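Local coordinates for periplasmic binding protein (Thermotoga lettingae TMO, PDB 4RY8), which binds 5-methylthioribose and probably serves as the solute-binding component of a sugar transporter, at residues Asn138-Asn143 against Ala171-Val176; Phe208-Val213 against Ser245-Thr250. One frame throughout, in Å; residues are numbered along the deposited sequence.

Both contacts belong to one lobe and reach the same mixed sheet, but at different places. Contact 1 joins strand 137-142 to strand 167-173, which is outermost in the sheet within this chain, and is partly buried; contact 2 packs helix 206-219 against the start of strand 247-252 and is wholly buried. Their chemistry follows from this: contact 1 is a ladder of backbone hydrogen bonds with side chains on both sheet faces, whereas contact 2 has no hydrogen bond across it and relies on apolar atoms around Trp247. Phe208 connects them, its ring packing on Val142, Asn143, Ala175 and Val176. Asn143 and Ala209 place both contacts near the bound 5-methylthioribose.

Contact 1 of 2, residues Asn138-Asn143 against Ala171-Val176; sequences NVIYVN and AKIGAV
The phenolic OH of Tyr141 is gripped by two hydrogen bonds, one from ND2 of Asn143 at 3.0 Å and the other with OD1 of Asp154 on helix 148-163. The first is nearly straight (168°) and lies in the amide plane of Asn143, whose ND2 also bonds to Leu150 O; together these bonds probably help to hold the amide and the tyrosine tip in place. CB of Asn143 sits over one face of the same ring, toward its rim. Beneath these side chains the strands run parallel. Tyr141 N donates to Ala171 O at 2.7 Å, and Tyr141 O accepts from Ile173 N at 2.8 Å, nearly along the C=O axis. One step on, Asn143 N reaches Ile173 O at 3.0 Å, more bent at 139°, as the strands give way to loops. There a water bridges the carbonyl oxygens of Asn143 and Gly174, donating to both.

On the Tyr141 face, the extended Lys172 chain runs alongside the tyrosine in the same direction, its CG 3.8 Å from Tyr141 CD2. On the other face, Ile173 puts CG1 between the backbone N and the carbonyl carbon (chi1 63°), a crowded position that carries its CG1-CD1 arm toward Ile140 and Val142: CD1 meets Ile140 CG2 at 3.8 Å, and CG1 meets Val142 CG2 at 3.9 Å. Helix 180-194 covers this aliphatic patch, touching Ile140, Val142 and Ile173. The two strands and helix 148-163 form a beta-alpha-beta crossover, the repeating unit of the periplasmic binding protein fold, and the strand ends here point toward the sugar, with the Asn143 side chain about 7 Å from it.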
loop_
_atom_site.group_PDB
_atom_site.type_symbol
_atom_site.label_atom_id
_atom_site.label_comp_id
_atom_site.label_asym_id
_atom_site.label_seq_id
_atom_site.Cartn_x
_atom_site.Cartn_y
_atom_site.Cartn_z
ATOM N N ASN C 138 -11.659 -10.894 -16.044
ATOM C CA ASN C 138 -10.753 -11.165 -17.172
ATOM C C ASN C 138 -10.075 -9.859 -17.670
ATOM O O ASN C 138 -10.647 -9.078 -18.430
ATOM C CB ASN C 138 -11.542 -11.818 -18.316
ATOM C CG ASN C 138 -12.153 -13.163 -17.932
ATOM O OD1 ASN C 138 -13.270 -13.490 -18.334
ATOM N ND2 ASN C 138 -11.419 -13.939 -17.175
ATOM N N VAL C 139 -8.839 -9.655 -17.253
ATOM C CA VAL C 139 -8.200 -8.366 -17.353
ATOM C C VAL C 139 -7.269 -8.291 -18.523
ATOM O O VAL C 139 -6.374 -9.187 -18.677
ATOM C CB VAL C 139 -7.379 -8.083 -16.060
ATOM C CG1 VAL C 139 -6.718 -6.710 -16.131
ATOM C CG2 VAL C 139 -8.282 -8.195 -14.845
ATOM N N ILE C 140 -7.454 -7.223 -19.305
ATOM C CA ILE C 140 -6.446 -6.704 -20.272
ATOM C C ILE C 140 -5.512 -5.742 -19.561
ATOM O O ILE C 140 -5.905 -4.683 -19.105
ATOM C CB ILE C 140 -7.075 -6.059 -21.517
ATOM C CG1 ILE C 140 -7.903 -7.151 -22.263
ATOM C CG2 ILE C 140 -5.988 -5.427 -22.417
ATOM C CD1 ILE C 140 -8.854 -6.664 -23.320
ATOM N N TYR C 141 -4.256 -6.140 -19.436
ATOM C CA TYR C 141 -3.251 -5.381 -18.679
ATOM C C TYR C 141 -2.452 -4.537 -19.656
ATOM O O TYR C 141 -1.820 -5.065 -20.588
ATOM C CB TYR C 141 -2.314 -6.367 -18.020
ATOM C CG TYR C 141 -1.172 -5.823 -17.179
ATOM C CD1 TYR C 141 -1.345 -4.770 -16.284
ATOM C CD2 TYR C 141 0.036 -6.475 -17.158
ATOM C CE1 TYR C 141 -0.305 -4.336 -15.508
ATOM C CE2 TYR C 141 1.071 -6.043 -16.379
ATOM C CZ TYR C 141 0.883 -4.989 -15.528
ATOM O OH TYR C 141 1.899 -4.613 -14.721
ATOM N N VAL C 142 -2.411 -3.234 -19.422
ATOM C CA VAL C 142 -1.662 -2.351 -20.321
ATOM C C VAL C 142 -0.485 -1.737 -19.574
ATOM O O VAL C 142 -0.635 -0.863 -18.677
ATOM C CB VAL C 142 -2.509 -1.274 -20.935
ATOM C CG1 VAL C 142 -1.789 -0.703 -22.144
ATOM C CG2 VAL C 142 -3.909 -1.774 -21.280
ATOM N N ASN C 143 0.691 -2.259 -19.904
ATOM C CA ASN C 143 1.917 -1.841 -19.268
ATOM C C ASN C 143 3.051 -2.455 -20.024
ATOM O O ASN C 143 2.830 -3.370 -20.828
ATOM C CB ASN C 143 1.951 -2.313 -17.805
ATOM C CG ASN C 143 2.987 -1.588 -16.966
ATOM O OD1 ASN C 143 3.477 -0.503 -17.320
ATOM N ND2 ASN C 143 3.309 -2.166 -15.837
ATOM N N ALA C 171 -4.590 -10.729 -21.343
ATOM C CA ALA C 171 -3.639 -10.114 -22.281
ATOM C C ALA C 171 -2.826 -9.033 -21.596
ATOM O O ALA C 171 -3.337 -8.335 -20.672
ATOM C CB ALA C 171 -4.326 -9.535 -23.507
ATOM N N LYS C 172 -1.557 -8.936 -22.016
ATOM C CA LYS C 172 -0.652 -7.796 -21.744
ATOM C C LYS C 172 -0.330 -7.000 -23.019
ATOM O O LYS C 172 0.252 -7.528 -23.967
ATOM C CB LYS C 172 0.694 -8.288 -21.176
ATOM C CG LYS C 172 1.563 -7.173 -20.603
ATOM C CD LYS C 172 2.840 -7.699 -19.944
ATOM C CE LYS C 172 3.779 -6.564 -19.740
ATOM N NZ LYS C 172 4.755 -6.822 -18.686
ATOM N N ILE C 173 -0.647 -5.715 -23.047
ATOM C CA ILE C 173 -0.357 -4.932 -24.250
ATOM C C ILE C 173 0.275 -3.635 -23.860
ATOM O O ILE C 173 0.248 -3.218 -22.667
ATOM C CB ILE C 173 -1.628 -4.699 -25.110
ATOM C CG1 ILE C 173 -2.651 -3.882 -24.354
ATOM C CG2 ILE C 173 -2.232 -6.019 -25.580
ATOM C CD1 ILE C 173 -3.925 -3.674 -25.141
ATOM N N GLY C 174 0.819 -2.969 -24.863
ATOM C CA GLY C 174 1.396 -1.666 -24.664
ATOM C C GLY C 174 2.862 -1.515 -25.015
ATOM O O GLY C 174 3.689 -2.414 -24.791
ATOM N N ALA C 175 3.154 -0.354 -25.594
ATOM C CA ALA C 175 4.500 0.109 -25.853
ATOM C C ALA C 175 4.505 1.613 -25.712
ATOM O O ALA C 175 3.498 2.281 -25.977
ATOM C CB ALA C 175 4.941 -0.302 -27.251
ATOM N N VAL C 176 5.646 2.148 -25.309
ATOM C CA VAL C 176 5.840 3.584 -25.189
ATOM C C VAL C 176 6.497 4.061 -26.486
ATOM O O VAL C 176 7.636 3.734 -26.749
ATOM C CB VAL C 176 6.759 3.925 -23.989
ATOM C CG1 VAL C 176 7.061 5.424 -23.953
ATOM C CG2 VAL C 176 6.125 3.449 -22.692
HETATM O O HOH W 1 3.325 -4.283 -23.314
#

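Contact 2 of 2, residues Phe208-Val213 against Ser245-Thr250; sequences FAKGAV and SPWVAT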
loop_
_atom_site.group_PDB
_atom_site.type_symbol
_atom_site.label_atom_id
_atom_site.label_comp_id
_atom_site.label_asym_id
_atom_site.label_seq_id
_atom_site.Cartn_x
_atom_site.Cartn_y
_atom_site.Cartn_z
ATOM N N PHE C 208 -1.785 5.216 -21.711
ATOM C CA PHE C 208 -2.244 3.873 -22.065
ATOM C C PHE C 208 -3.778 3.831 -21.863
ATOM O O PHE C 208 -4.534 3.373 -22.711
ATOM C CB PHE C 208 -1.649 2.820 -21.134
ATOM C CG PHE C 208 -0.166 2.519 -21.315
ATOM C CD1 PHE C 208 0.473 2.495 -22.562
ATOM C CD2 PHE C 208 0.548 2.106 -20.211
ATOM C CE1 PHE C 208 1.817 2.178 -22.630
ATOM C CE2 PHE C 208 1.883 1.771 -20.288
ATOM C CZ PHE C 208 2.506 1.795 -21.502
ATOM N N ALA C 209 -4.231 4.322 -20.719
ATOM C CA ALA C 209 -5.672 4.318 -20.391
ATOM C C ALA C 209 -6.510 5.044 -21.458
ATOM O O ALA C 209 -7.529 4.543 -21.892
ATOM C CB ALA C 209 -5.905 4.942 -19.009
ATOM N N LYS C 210 -6.049 6.211 -21.900
ATOM C CA LYS C 210 -6.779 7.048 -22.854
ATOM C C LYS C 210 -6.988 6.296 -24.137
ATOM O O LYS C 210 -8.062 6.254 -24.674
ATOM C CB LYS C 210 -6.011 8.352 -23.124
ATOM C CG LYS C 210 -5.624 9.114 -21.859
ATOM C CD LYS C 210 -6.340 10.413 -21.651
ATOM C CE LYS C 210 -5.669 11.535 -22.407
ATOM N NZ LYS C 210 -4.225 11.767 -22.125
ATOM N N GLY C 211 -5.943 5.638 -24.619
ATOM C CA GLY C 211 -6.095 4.793 -25.794
ATOM C C GLY C 211 -7.093 3.699 -25.630
ATOM O O GLY C 211 -7.918 3.471 -26.530
ATOM N N ALA C 212 -7.034 3.019 -24.492
ATOM C CA ALA C 212 -7.912 1.888 -24.194
ATOM C C ALA C 212 -9.378 2.299 -24.136
ATOM O O ALA C 212 -10.241 1.639 -24.725
ATOM C CB ALA C 212 -7.507 1.228 -22.891
ATOM N N VAL C 213 -9.637 3.422 -23.473
ATOM C CA VAL C 213 -11.003 3.939 -23.339
ATOM C C VAL C 213 -11.585 4.361 -24.659
ATOM O O VAL C 213 -12.759 4.099 -24.926
ATOM C CB VAL C 213 -11.029 5.132 -22.347
ATOM C CG1 VAL C 213 -12.402 5.801 -22.294
ATOM C CG2 VAL C 213 -10.633 4.652 -20.956
ATOM N N SER C 245 -19.000 6.574 -19.698
ATOM C CA SER C 245 -17.556 6.267 -19.658
ATOM C C SER C 245 -17.302 4.936 -18.958
ATOM O O SER C 245 -17.821 4.688 -17.890
ATOM C CB SER C 245 -16.762 7.357 -18.945
ATOM O OG SER C 245 -15.375 7.006 -18.924
ATOM N N PRO C 246 -16.483 4.067 -19.557
ATOM C CA PRO C 246 -16.047 2.882 -18.827
ATOM C C PRO C 246 -14.889 3.176 -17.851
ATOM O O PRO C 246 -14.449 2.275 -17.133
ATOM C CB PRO C 246 -15.549 1.959 -19.941
ATOM C CG PRO C 246 -14.983 2.915 -20.949
ATOM C CD PRO C 246 -15.932 4.116 -20.914
ATOM N N TRP C 247 -14.404 4.418 -17.815
ATOM C CA TRP C 247 -13.242 4.742 -16.982
ATOM C C TRP C 247 -13.679 4.991 -15.545
ATOM O O TRP C 247 -14.198 6.073 -15.230
ATOM C CB TRP C 247 -12.516 5.943 -17.565
ATOM C CG TRP C 247 -11.064 6.120 -17.083
ATOM C CD1 TRP C 247 -10.454 5.524 -16.026
ATOM C CD2 TRP C 247 -10.117 7.016 -17.644
ATOM N NE1 TRP C 247 -9.147 5.965 -15.921
ATOM C CE2 TRP C 247 -8.916 6.872 -16.921
ATOM C CE3 TRP C 247 -10.148 7.890 -18.733
ATOM C CZ2 TRP C 247 -7.801 7.623 -17.201
ATOM C CZ3 TRP C 247 -8.993 8.600 -19.046
ATOM C CH2 TRP C 247 -7.854 8.472 -18.283
ATOM N N VAL C 248 -13.495 4.012 -14.657
ATOM C CA VAL C 248 -14.148 4.111 -13.313
ATOM C C VAL C 248 -13.285 4.618 -12.141
ATOM O O VAL C 248 -13.803 5.194 -11.190
ATOM C CB VAL C 248 -14.906 2.819 -12.919
ATOM C CG1 VAL C 248 -16.037 2.545 -13.907
ATOM C CG2 VAL C 248 -13.999 1.653 -12.851
ATOM N N ALA C 249 -11.978 4.443 -12.231
ATOM C CA ALA C 249 -11.071 4.909 -11.212
ATOM C C ALA C 249 -9.650 5.062 -11.755
ATOM O O ALA C 249 -9.243 4.361 -12.699
ATOM C CB ALA C 249 -11.063 3.945 -10.030
ATOM N N THR C 250 -8.935 6.011 -11.154
ATOM C CA THR C 250 -7.503 6.182 -11.329
ATOM C C THR C 250 -6.893 6.529 -9.960
ATOM O O THR C 250 -7.550 7.036 -9.025
ATOM C CB THR C 250 -7.174 7.291 -12.399
ATOM O OG1 THR C 250 -5.794 7.253 -12.791
ATOM C CG2 THR C 250 -7.477 8.685 -11.877
#
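Helix 208-213 and strand 247-250 run nearly antiparallel, at 171°, with their axes 10.8 Å apart, so side chains must bridge the space between them. The backbones come nearest at Val213 and Trp247, whose CA atoms are 6.8 Å apart. Just before the strand, Ser245 forms an ST turn: its OG accepts from Trp247 N at 3.0 Å, and it also bonds to Met239 O, which ties the start of the strand to helix 234-240.

Trp247 carries the contact. Its CG is anti to the backbone N (chi1 -161°), and the six-membered part of the indole reaches over the helix. The methyl of Ala209 lies above the indole plane, displaced toward the rim, with CB 3.7 Å from Trp247 CZ2. One turn further along, the Val213 and Trp247 side chains cross at about a right angle, and Val213 CG2 is 4.0 Å from Trp247 CE3. The other methyl of Val213, CG1, is anti to the backbone N and reaches the proline ring, 4.1 Å from Pro246 CG. Lys210 comes in at the ring edge, near its plane, through CD, which is 4.1 Å from Trp247 CZ3, and beyond that point its chain stays bent.

Strand 226-230 lies close by, its Val227 touching both Val213 and Pro246. No hydrogen bond crosses between 208-213 and 245-250. Between these segments the contact thus rests on apolar packing, while the buried polar ends of its two largest side chains are satisfied outside it: Trp247 NE1 bonds to Ser229 OG, which probably helps set the rotation of the indole, and Lys210 NZ forms a salt bridge with Glu207.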